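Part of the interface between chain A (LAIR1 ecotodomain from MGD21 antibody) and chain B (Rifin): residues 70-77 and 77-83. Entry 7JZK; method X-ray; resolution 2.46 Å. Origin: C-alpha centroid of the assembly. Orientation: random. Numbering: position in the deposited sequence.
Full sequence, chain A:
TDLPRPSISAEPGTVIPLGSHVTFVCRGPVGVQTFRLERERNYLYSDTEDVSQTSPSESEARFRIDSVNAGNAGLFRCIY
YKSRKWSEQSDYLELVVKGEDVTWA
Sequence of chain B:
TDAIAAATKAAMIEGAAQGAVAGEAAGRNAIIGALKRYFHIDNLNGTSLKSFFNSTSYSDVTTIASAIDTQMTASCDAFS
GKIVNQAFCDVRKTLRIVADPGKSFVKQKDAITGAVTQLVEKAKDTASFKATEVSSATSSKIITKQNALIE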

# COMPACT_ATOMS: atom_id res chain seq x y z
N ALA A 70 -18.06 8.16 -7.32
CA ALA A 70 -17.37 9.37 -7.75
C ALA A 70 -15.89 9.35 -7.38
O ALA A 70 -15.07 9.94 -8.10
CB ALA A 70 -18.04 10.61 -7.15
N GLY A 71 -15.52 8.66 -6.30
CA GLY A 71 -14.13 8.59 -5.91
C GLY A 71 -13.25 7.78 -6.84
O GLY A 71 -12.03 7.93 -6.81
N ASN A 72 -13.85 6.90 -7.64
CA ASN A 72 -13.05 6.14 -8.58
C ASN A 72 -12.61 6.97 -9.78
O ASN A 72 -11.67 6.58 -10.47
CB ASN A 72 -13.83 4.93 -9.09
CG ASN A 72 -14.09 3.91 -8.02
OD1 ASN A 72 -15.24 3.55 -7.77
ND2 ASN A 72 -13.03 3.43 -7.39
N ALA A 73 -13.29 8.10 -10.04
CA ALA A 73 -12.98 8.95 -11.18
C ALA A 73 -11.54 9.48 -11.10
O ALA A 73 -11.01 9.74 -10.01
CB ALA A 73 -13.96 10.12 -11.25
N GLY A 74 -10.89 9.62 -12.27
CA GLY A 74 -9.56 10.19 -12.23
C GLY A 74 -8.60 9.40 -13.09
O GLY A 74 -8.99 8.65 -13.98
N LEU A 75 -7.31 9.54 -12.81
CA LEU A 75 -6.26 8.94 -13.62
C LEU A 75 -5.78 7.57 -13.11
O LEU A 75 -5.70 7.33 -11.91
CB LEU A 75 -5.09 9.91 -13.70
CG LEU A 75 -5.15 11.08 -14.70
CD1 LEU A 75 -6.46 11.81 -14.77
CD2 LEU A 75 -4.01 12.04 -14.48
N PHE A 76 -5.47 6.67 -14.07
CA PHE A 76 -4.95 5.33 -13.85
C PHE A 76 -3.85 5.06 -14.88
O PHE A 76 -3.90 5.57 -15.99
CB PHE A 76 -6.03 4.22 -14.00
CG PHE A 76 -7.16 4.32 -13.00
CD1 PHE A 76 -8.24 5.17 -13.23
CD2 PHE A 76 -7.16 3.55 -11.83
CE1 PHE A 76 -9.29 5.25 -12.33
CE2 PHE A 76 -8.21 3.63 -10.92
CZ PHE A 76 -9.27 4.49 -11.16
N ARG A 77 -2.86 4.24 -14.52
CA ARG A 77 -1.83 3.88 -15.49
C ARG A 77 -1.19 2.56 -15.07
O ARG A 77 -1.33 2.12 -13.93
CB ARG A 77 -0.77 4.97 -15.62
CG ARG A 77 0.30 4.94 -14.55
CD ARG A 77 1.22 6.11 -14.74
NE ARG A 77 2.17 6.24 -13.64
CZ ARG A 77 3.15 7.15 -13.62
NH1 ARG A 77 3.30 7.99 -14.64
NH2 ARG A 77 3.99 7.21 -12.60
N ASP B 77 -5.12 1.53 -2.24
CA ASP B 77 -5.27 0.72 -3.44
C ASP B 77 -5.89 1.50 -4.59
O ASP B 77 -6.39 2.62 -4.43
CB ASP B 77 -6.12 -0.53 -3.17
CG ASP B 77 -7.55 -0.19 -2.78
OD1 ASP B 77 -7.77 0.59 -1.81
OD2 ASP B 77 -8.46 -0.66 -3.49
N ALA B 78 -5.86 0.87 -5.78
CA ALA B 78 -6.39 1.49 -6.98
C ALA B 78 -7.90 1.34 -7.11
O ALA B 78 -8.53 2.11 -7.83
CB ALA B 78 -5.68 0.91 -8.22
N PHE B 79 -8.49 0.35 -6.42
CA PHE B 79 -9.93 0.07 -6.50
C PHE B 79 -10.80 0.96 -5.62
O PHE B 79 -11.93 1.27 -5.99
CB PHE B 79 -10.20 -1.38 -6.08
CG PHE B 79 -9.59 -2.40 -6.97
CD1 PHE B 79 -8.42 -3.05 -6.60
CD2 PHE B 79 -10.15 -2.67 -8.21
CE1 PHE B 79 -7.84 -4.00 -7.44
CE2 PHE B 79 -9.58 -3.62 -9.05
CZ PHE B 79 -8.42 -4.28 -8.67
N SER B 80 -10.31 1.35 -4.44
CA SER B 80 -11.20 1.88 -3.40
C SER B 80 -11.79 3.25 -3.69
O SER B 80 -12.79 3.61 -3.07
CB SER B 80 -10.47 1.93 -2.05
OG SER B 80 -11.27 2.58 -1.09
N GLY B 81 -11.19 4.02 -4.57
CA GLY B 81 -11.69 5.36 -4.87
C GLY B 81 -10.94 6.43 -4.06
O GLY B 81 -9.74 6.59 -4.22
N LYS B 82 -11.65 7.09 -3.16
CA LYS B 82 -11.04 8.20 -2.43
C LYS B 82 -10.32 7.69 -1.20
O LYS B 82 -10.90 6.95 -0.41
CB LYS B 82 -12.10 9.22 -2.03
CG LYS B 82 -11.47 10.38 -1.30
CD LYS B 82 -12.49 11.34 -0.73
CE LYS B 82 -11.83 12.29 0.26
NZ LYS B 82 -12.85 13.06 1.02
N ILE B 83 -9.05 8.08 -1.03
CA ILE B 83 -8.29 7.67 0.14
C ILE B 83 -8.25 8.86 1.07
O ILE B 83 -7.71 9.91 0.73
CB ILE B 83 -6.87 7.19 -0.21
CG1 ILE B 83 -6.89 5.81 -0.88
CG2 ILE B 83 -5.98 7.12 1.04
CD1 ILE B 83 -7.13 5.84 -2.36
O HOH W 1 -9.73 4.22 -7.27

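The two backbones come nearest where the 3-10 turn of chain A, residues 70-72, meets the Rifin loop at Gly B81; the CA atoms of Asn A72 and Gly B81 lie 4.0 Å apart. Ala A70 makes no contact itself, but its carbonyl O accepts from Ala A73 N at 3.2 Å, closing the turn. Gly A71 allows close approach of the main chains: its O lies 3.2 Å from CA of Gly B81, and a CB here would clash with N of Lys B82. Gly B81 suits its place for a matching reason, since a CB would be tight against C of Gly A71, and its backbone angles by themselves call for glycine.

Asn A72 supplies the one direct hydrogen bond. Its CA-to-CB bond points sideways, yet the amide reaches across, and ND2 donates to O of Phe B79 at 2.8 Å. A neutral amide N-H suits a backbone carbonyl well, since neither needs a charge. ND2 also donates weakly to a water (3.4 Å from ND2 to the water O), which in turn donates to O of Ala B78 at 2.5 Å, bridging the chains.

Further along, in the strand, Phe A76 turns its ring edge to the same carbonyl, with CE2 3.5 Å from O of Ala B78; the slightly positive rim of an aromatic ring tolerates a carbonyl oxygen there.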